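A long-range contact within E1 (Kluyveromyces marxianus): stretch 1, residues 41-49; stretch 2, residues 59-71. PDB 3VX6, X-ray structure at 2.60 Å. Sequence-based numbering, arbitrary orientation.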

ATOM      1  N   GLU A  41       5.097  10.445 -15.016  1.00 60.14           N
ATOM      2  CA  GLU A  41       4.295   9.397 -14.393  1.00 59.56           C
ATOM      3  C   GLU A  41       5.098   8.091 -14.516  1.00 57.59           C
ATOM      4  O   GLU A  41       4.901   7.303 -15.443  1.00 57.72           O
ATOM      5  CB  GLU A  41       2.942   9.298 -15.106  1.00 61.22           C
ATOM      6  CG  GLU A  41       1.809   8.723 -14.269  1.00 65.59           C
ATOM      7  CD  GLU A  41       0.441   9.091 -14.833  1.00 69.16           C
ATOM      8  OE1 GLU A  41       0.008  10.254 -14.648  1.00 70.85           O
ATOM      9  OE2 GLU A  41      -0.197   8.225 -15.474  1.00 70.59           O
ATOM     10  N   LYS A  42       6.017   7.893 -13.572  1.00 54.75           N
ATOM     11  CA  LYS A  42       6.898   6.730 -13.544  1.00 53.09           C
ATOM     12  C   LYS A  42       6.426   5.642 -12.609  1.00 51.89           C
ATOM     13  O   LYS A  42       5.713   5.893 -11.646  1.00 53.59           O
ATOM     14  CB  LYS A  42       8.311   7.132 -13.102  1.00 53.92           C
ATOM     15  CG  LYS A  42       9.333   7.341 -14.218  1.00 54.06           C
ATOM     16  CD  LYS A  42       9.340   8.761 -14.739  1.00 55.12           C
ATOM     17  CE  LYS A  42      10.301   8.905 -15.914  1.00 55.44           C
ATOM     18  NZ  LYS A  42      10.338  10.309 -16.448  1.00 54.41           N
ATOM     19  N   ALA A  43       6.842   4.421 -12.895  1.00 50.54           N
ATOM     20  CA  ALA A  43       6.495   3.305 -12.044  1.00 49.75           C
ATOM     21  C   ALA A  43       7.645   3.178 -11.058  1.00 48.97           C
ATOM     22  O   ALA A  43       8.805   3.242 -11.441  1.00 49.47           O
ATOM     23  CB  ALA A  43       6.364   2.030 -12.857  1.00 49.05           C
ATOM     24  N   LEU A  44       7.315   3.025  -9.784  1.00 47.99           N
ATOM     25  CA  LEU A  44       8.322   2.874  -8.749  1.00 45.98           C
ATOM     26  C   LEU A  44       8.356   1.398  -8.357  1.00 45.42           C
ATOM     27  O   LEU A  44       7.386   0.669  -8.548  1.00 43.92           O
ATOM     28  CB  LEU A  44       7.967   3.756  -7.546  1.00 43.27           C
ATOM     29  CG  LEU A  44       7.902   5.254  -7.864  1.00 41.06           C
ATOM     30  CD1 LEU A  44       7.290   6.026  -6.716  1.00 40.31           C
ATOM     31  CD2 LEU A  44       9.296   5.756  -8.163  1.00 39.65           C
ATOM     32  N   TYR A  45       9.495   0.957  -7.845  1.00 45.53           N
ATOM     33  CA  TYR A  45       9.668  -0.426  -7.432  1.00 47.49           C
ATOM     34  C   TYR A  45      10.528  -0.368  -6.205  1.00 47.41           C
ATOM     35  O   TYR A  45      11.562   0.295  -6.181  1.00 48.48           O
ATOM     36  CB  TYR A  45      10.396  -1.251  -8.504  1.00 48.81           C
ATOM     37  CG  TYR A  45       9.623  -1.446  -9.788  1.00 51.60           C
ATOM     38  CD1 TYR A  45       8.583  -2.368  -9.863  1.00 52.93           C
ATOM     39  CD2 TYR A  45       9.913  -0.690 -10.923  1.00 53.03           C
ATOM     40  CE1 TYR A  45       7.849  -2.536 -11.033  1.00 54.11           C
ATOM     41  CE2 TYR A  45       9.181  -0.848 -12.100  1.00 55.27           C
ATOM     42  CZ  TYR A  45       8.150  -1.773 -12.146  1.00 55.59           C
ATOM     43  OH  TYR A  45       7.411  -1.932 -13.299  1.00 58.09           O
ATOM     44  N   THR A  46      10.098  -1.039  -5.163  1.00 47.22           N
ATOM     45  CA  THR A  46      10.890  -1.037  -3.970  1.00 48.25           C
ATOM     46  C   THR A  46      10.758  -2.429  -3.425  1.00 48.26           C
ATOM     47  O   THR A  46       9.654  -2.971  -3.333  1.00 47.24           O
ATOM     48  CB  THR A  46      10.385   0.023  -2.983  1.00 48.82           C
ATOM     49  OG1 THR A  46      11.268   0.087  -1.856  1.00 51.82           O
ATOM     50  CG2 THR A  46       8.973  -0.300  -2.529  1.00 49.78           C
ATOM     51  N   GLN A  47      11.893  -3.047  -3.138  1.00 49.83           N
ATOM     52  CA  GLN A  47      11.874  -4.391  -2.594  1.00 51.45           C
ATOM     53  C   GLN A  47      11.374  -4.218  -1.186  1.00 51.96           C
ATOM     54  O   GLN A  47      11.989  -3.529  -0.374  1.00 51.50           O
ATOM     55  CB  GLN A  47      13.268  -4.996  -2.584  1.00 52.43           C
ATOM     56  CG  GLN A  47      13.352  -6.300  -1.849  1.00 53.01           C
ATOM     57  CD  GLN A  47      14.725  -6.901  -1.953  1.00 54.14           C
ATOM     58  OE1 GLN A  47      15.278  -7.374  -0.964  1.00 56.50           O
ATOM     59  NE2 GLN A  47      15.287  -6.893  -3.159  1.00 54.16           N
ATOM     60  N   LEU A  48      10.234  -4.821  -0.905  1.00 53.05           N
ATOM     61  CA  LEU A  48       9.651  -4.697   0.405  1.00 54.57           C
ATOM     62  C   LEU A  48      10.468  -5.472   1.415  1.00 56.14           C
ATOM     63  O   LEU A  48      10.622  -6.694   1.321  1.00 56.44           O
ATOM     64  CB  LEU A  48       8.199  -5.181   0.378  1.00 54.80           C
ATOM     65  CG  LEU A  48       7.135  -4.112   0.671  1.00 56.46           C
ATOM     66  CD1 LEU A  48       7.500  -2.797   0.010  1.00 55.42           C
ATOM     67  CD2 LEU A  48       5.774  -4.603   0.189  1.00 56.15           C
ATOM     68  N   ASP A  49      11.031  -4.740   2.364  1.00 57.03           N
ATOM     69  CA  ASP A  49      11.803  -5.360   3.412  1.00 59.11           C
ATOM     70  C   ASP A  49      10.760  -5.622   4.466  1.00 59.14           C
ATOM     71  O   ASP A  49      10.438  -4.734   5.256  1.00 58.63           O
ATOM     72  CB  ASP A  49      12.861  -4.405   3.967  1.00 60.83           C
ATOM     73  CG  ASP A  49      13.672  -5.030   5.083  1.00 61.37           C
ATOM     74  OD1 ASP A  49      14.513  -4.317   5.670  1.00 63.57           O
ATOM     75  OD2 ASP A  49      13.469  -6.233   5.374  1.00 60.19           O
ATOM     76  N   ALA A  59       8.574   0.183   5.383  1.00 49.43           N
ATOM     77  CA  ALA A  59       9.391   1.304   4.980  1.00 49.10           C
ATOM     78  C   ALA A  59       9.448   1.270   3.488  1.00 48.57           C
ATOM     79  O   ALA A  59       9.905   0.284   2.898  1.00 50.46           O
ATOM     80  CB  ALA A  59      10.792   1.186   5.547  1.00 50.18           C
ATOM     81  N   ILE A  60       8.934   2.325   2.875  1.00 47.01           N
ATOM     82  CA  ILE A  60       8.999   2.438   1.434  1.00 46.77           C
ATOM     83  C   ILE A  60      10.319   3.184   1.274  1.00 46.34           C
ATOM     84  O   ILE A  60      10.386   4.396   1.488  1.00 45.04           O
ATOM     85  CB  ILE A  60       7.832   3.295   0.844  1.00 46.53           C
ATOM     86  CG1 ILE A  60       6.509   2.519   0.919  1.00 45.06           C
ATOM     87  CG2 ILE A  60       8.148   3.702  -0.598  1.00 45.07           C
ATOM     88  CD1 ILE A  60       6.479   1.252   0.105  1.00 45.37           C
ATOM     89  N   SER A  61      11.381   2.450   0.965  1.00 47.11           N
ATOM     90  CA  SER A  61      12.675   3.084   0.774  1.00 47.40           C
ATOM     91  C   SER A  61      12.929   3.302  -0.705  1.00 46.98           C
ATOM     92  O   SER A  61      13.200   2.374  -1.468  1.00 46.04           O
ATOM     93  CB  SER A  61      13.791   2.257   1.402  1.00 47.34           C
ATOM     94  OG  SER A  61      13.920   2.591   2.769  1.00 49.01           O
ATOM     95  N   LEU A  62      12.812   4.560  -1.092  1.00 48.05           N
ATOM     96  CA  LEU A  62      13.000   4.964  -2.459  1.00 49.89           C
ATOM     97  C   LEU A  62      14.395   5.528  -2.607  1.00 51.09           C
ATOM     98  O   LEU A  62      14.693   6.611  -2.125  1.00 50.90           O
ATOM     99  CB  LEU A  62      11.955   6.019  -2.831  1.00 49.09           C
ATOM    100  CG  LEU A  62      10.501   5.567  -2.732  1.00 48.07           C
ATOM    101  CD1 LEU A  62       9.578   6.702  -3.130  1.00 49.20           C
ATOM    102  CD2 LEU A  62      10.293   4.373  -3.629  1.00 47.86           C
ATOM    103  N   ARG A  63      15.256   4.762  -3.259  1.00 54.31           N
ATOM    104  CA  ARG A  63      16.622   5.177  -3.495  1.00 57.00           C
ATOM    105  C   ARG A  63      16.628   5.419  -4.987  1.00 57.36           C
ATOM    106  O   ARG A  63      15.574   5.566  -5.596  1.00 56.74           O
ATOM    107  CB  ARG A  63      17.590   4.042  -3.153  1.00 60.23           C
ATOM    108  CG  ARG A  63      17.179   3.215  -1.943  1.00 65.32           C
ATOM    109  CD  ARG A  63      18.043   1.964  -1.777  1.00 67.70           C
ATOM    110  NE  ARG A  63      17.481   1.021  -0.804  1.00 70.85           N
ATOM    111  CZ  ARG A  63      17.220   1.307   0.475  1.00 72.00           C
ATOM    112  NH1 ARG A  63      17.464   2.522   0.961  1.00 72.16           N
ATOM    113  NH2 ARG A  63      16.724   0.371   1.280  1.00 70.57           N
ATOM    114  N   ASP A  64      17.807   5.449  -5.583  1.00 59.04           N
ATOM    115  CA  ASP A  64      17.895   5.653  -7.015  1.00 59.86           C
ATOM    116  C   ASP A  64      17.422   4.412  -7.762  1.00 60.06           C
ATOM    117  O   ASP A  64      16.994   4.500  -8.915  1.00 60.00           O
ATOM    118  CB  ASP A  64      19.330   6.021  -7.412  1.00 60.29           C
ATOM    119  CG  ASP A  64      20.380   5.294  -6.588  1.00 61.28           C
ATOM    120  OD1 ASP A  64      21.568   5.674  -6.685  1.00 64.14           O
ATOM    121  OD2 ASP A  64      20.035   4.351  -5.847  1.00 60.56           O
ATOM    122  N   ASP A  65      17.475   3.260  -7.096  1.00 60.15           N
ATOM    123  CA  ASP A  65      17.055   2.003  -7.714  1.00 61.04           C
ATOM    124  C   ASP A  65      15.529   1.835  -7.772  1.00 59.77           C
ATOM    125  O   ASP A  65      15.011   1.039  -8.560  1.00 60.70           O
ATOM    126  CB  ASP A  65      17.673   0.808  -6.969  1.00 62.55           C
ATOM    127  CG  ASP A  65      17.250   0.744  -5.509  1.00 65.11           C
ATOM    128  OD1 ASP A  65      17.888   1.422  -4.664  1.00 65.16           O
ATOM    129  OD2 ASP A  65      16.268   0.020  -5.213  1.00 64.97           O
ATOM    130  N   SER A  66      14.814   2.593  -6.950  1.00 57.54           N
ATOM    131  CA  SER A  66      13.363   2.509  -6.908  1.00 56.48           C
ATOM    132  C   SER A  66      12.662   2.714  -8.244  1.00 55.76           C
ATOM    133  O   SER A  66      11.438   2.584  -8.340  1.00 54.36           O
ATOM    134  CB  SER A  66      12.823   3.507  -5.892  1.00 55.50           C
ATOM    135  OG  SER A  66      13.133   3.072  -4.584  1.00 56.71           O
ATOM    136  N   PHE A  67      13.427   3.023  -9.281  1.00 54.72           N
ATOM    137  CA  PHE A  67      12.827   3.245 -10.582  1.00 54.75           C
ATOM    138  C   PHE A  67      12.963   2.053 -11.495  1.00 56.68           C
ATOM    139  O   PHE A  67      12.238   1.936 -12.487  1.00 55.85           O
ATOM    140  CB  PHE A  67      13.439   4.478 -11.224  1.00 52.75           C
ATOM    141  CG  PHE A  67      12.962   5.758 -10.621  1.00 50.65           C
ATOM    142  CD1 PHE A  67      11.722   6.280 -10.971  1.00 50.03           C
ATOM    143  CD2 PHE A  67      13.740   6.441  -9.703  1.00 48.32           C
ATOM    144  CE1 PHE A  67      11.266   7.463 -10.417  1.00 49.52           C
ATOM    145  CE2 PHE A  67      13.297   7.622  -9.143  1.00 49.22           C
ATOM    146  CZ  PHE A  67      12.056   8.139  -9.500  1.00 49.53           C
ATOM    147  N   GLN A  68      13.879   1.157 -11.150  1.00 59.71           N
ATOM    148  CA  GLN A  68      14.094  -0.028 -11.962  1.00 64.57           C
ATOM    149  C   GLN A  68      13.369  -1.238 -11.393  1.00 66.32           C
ATOM    150  O   GLN A  68      13.407  -1.491 -10.187  1.00 66.29           O
ATOM    151  CB  GLN A  68      15.595  -0.331 -12.082  1.00 66.41           C
ATOM    152  CG  GLN A  68      15.968  -1.161 -13.319  1.00 69.02           C
ATOM    153  CD  GLN A  68      15.695  -0.431 -14.644  1.00 71.05           C
ATOM    154  OE1 GLN A  68      14.565  -0.011 -14.923  1.00 71.66           O
ATOM    155  NE2 GLN A  68      16.735  -0.286 -15.466  1.00 70.78           N
ATOM    156  N   LYS A  69      12.691  -1.972 -12.271  1.00 68.60           N
ATOM    157  CA  LYS A  69      11.981  -3.175 -11.864  1.00 71.50           C
ATOM    158  C   LYS A  69      13.034  -4.231 -11.552  1.00 72.93           C
ATOM    159  O   LYS A  69      13.933  -4.489 -12.355  1.00 73.07           O
ATOM    160  CB  LYS A  69      11.059  -3.671 -12.981  1.00 71.69           C
ATOM    161  CG  LYS A  69      10.306  -4.952 -12.635  1.00 71.30           C
ATOM    162  CD  LYS A  69       9.327  -5.340 -13.729  1.00 71.29           C
ATOM    163  CE  LYS A  69       8.548  -6.590 -13.355  1.00 72.18           C
ATOM    164  NZ  LYS A  69       7.511  -6.924 -14.372  1.00 72.97           N
ATOM    165  N   PRO A  70      12.938  -4.857 -10.376  1.00 74.12           N
ATOM    166  CA  PRO A  70      13.921  -5.874 -10.009  1.00 75.52           C
ATOM    167  C   PRO A  70      13.728  -7.255 -10.617  1.00 77.09           C
ATOM    168  O   PRO A  70      12.896  -7.469 -11.499  1.00 76.31           O
ATOM    169  CB  PRO A  70      13.830  -5.908  -8.481  1.00 75.46           C
ATOM    170  CG  PRO A  70      13.212  -4.564  -8.122  1.00 75.38           C
ATOM    171  CD  PRO A  70      12.182  -4.415  -9.195  1.00 74.11           C
ATOM    172  N   ASP A  71      14.524  -8.184 -10.097  1.00 80.11           N
ATOM    173  CA  ASP A  71      14.547  -9.581 -10.508  1.00 81.78           C
ATOM    174  C   ASP A  71      13.225 -10.287 -10.228  1.00 81.76           C
ATOM    175  O   ASP A  71      12.706 -11.003 -11.082  1.00 82.14           O
ATOM    176  CB  ASP A  71      15.683 -10.302  -9.771  1.00 83.42           C
ATOM    177  CG  ASP A  71      16.908  -9.412  -9.565  1.00 85.00           C
ATOM    178  OD1 ASP A  71      17.058  -8.844  -8.459  1.00 84.31           O
ATOM    179  OD2 ASP A  71      17.714  -9.268 -10.514  1.00 86.03           O
TER
HETATM  180  O   HOH W   1       5.543  -4.405 -13.960  1.00 40.03           O
HETATM  181  O   HOH W   2      10.682  -1.862   5.727  1.00 43.64           O

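The apolar centre of this contact is built around Leu44, whose CA-to-CB bond points sideways but whose branched end reaches the other stretch. Leu44 CD2 lies over one face of the Phe67 ring, 3.9 Å from the ring centroid and 3.4 Å from Phe67 CE1, a CH-pi contact that sets a polarisable methyl against the pi cloud. The CA-to-CB bond of Phe67 points away from stretch 1, yet its ring comes back near enough to meet the leucine; Lys42 CB approaches the ring edge, 4.0 Å from Phe67 CE1, while the rest of the lysine leads its charge away. The other methyl of Leu44, CD1, sits 4.3 Å from Leu62 CD1. Farther along, Ile60 CD1 extends the apolar layer, 3.9 Å from Thr46 CG2 and 4.2 Å from Leu48 CD1.

Tyr45, the residue most covered by the other stretch, has its CA-to-CB bond directed toward that stretch and takes the m rotamer. Lys69 lies over one face of its ring, with Lys69 CB 3.6 Å from the ring centroid and nearly on the ring normal, so the aliphatic base of the lysine makes the CH-pi contact. Tyr45 CB also packs against Pro70 CD at 3.7 Å, and Phe67 O lies at the ring edge, 3.8 Å from Tyr45 CD2.

The strand of the first stretch and strand 59-62 are far from parallel: their directions differ by 119° and their axes come no closer than 6.9 Å. The closest backbone pairing instead joins the first strand to the loop after the second, where the CA atoms of Tyr45 and Ser66 are 4.7 Å apart. Here Tyr45 N donates a short hydrogen bond to Ser66 O, 2.6 Å long with an angle of 152° at the hydrogen. Leu44 CA also approaches Ser66 O, at 3.2 Å, and Ser66 CA approaches Tyr45 O, at 2.9 Å; both are CA-H...O contacts. The loop has its own backbone bond, from Gln68 N to Asp65 O, at 2.8 Å.

Thr46 uses its t rotamer to link the strands directly: Thr46 OG1 donates to Ser61 O at 3.0 Å, satisfying a buried hydroxyl with a backbone carbonyl. At the polar edge, two waters complete the contact. Water 1 accepts from Lys69 NZ at 3.2 Å and hydrogen-bonds Tyr45 OH, also at 3.2 Å, joining the polar ends of two side chains already packed together. Water 2 donates to Asp49 O at 2.9 Å and accepts from Ala59 N at 3.0 Å, bridging the backbones.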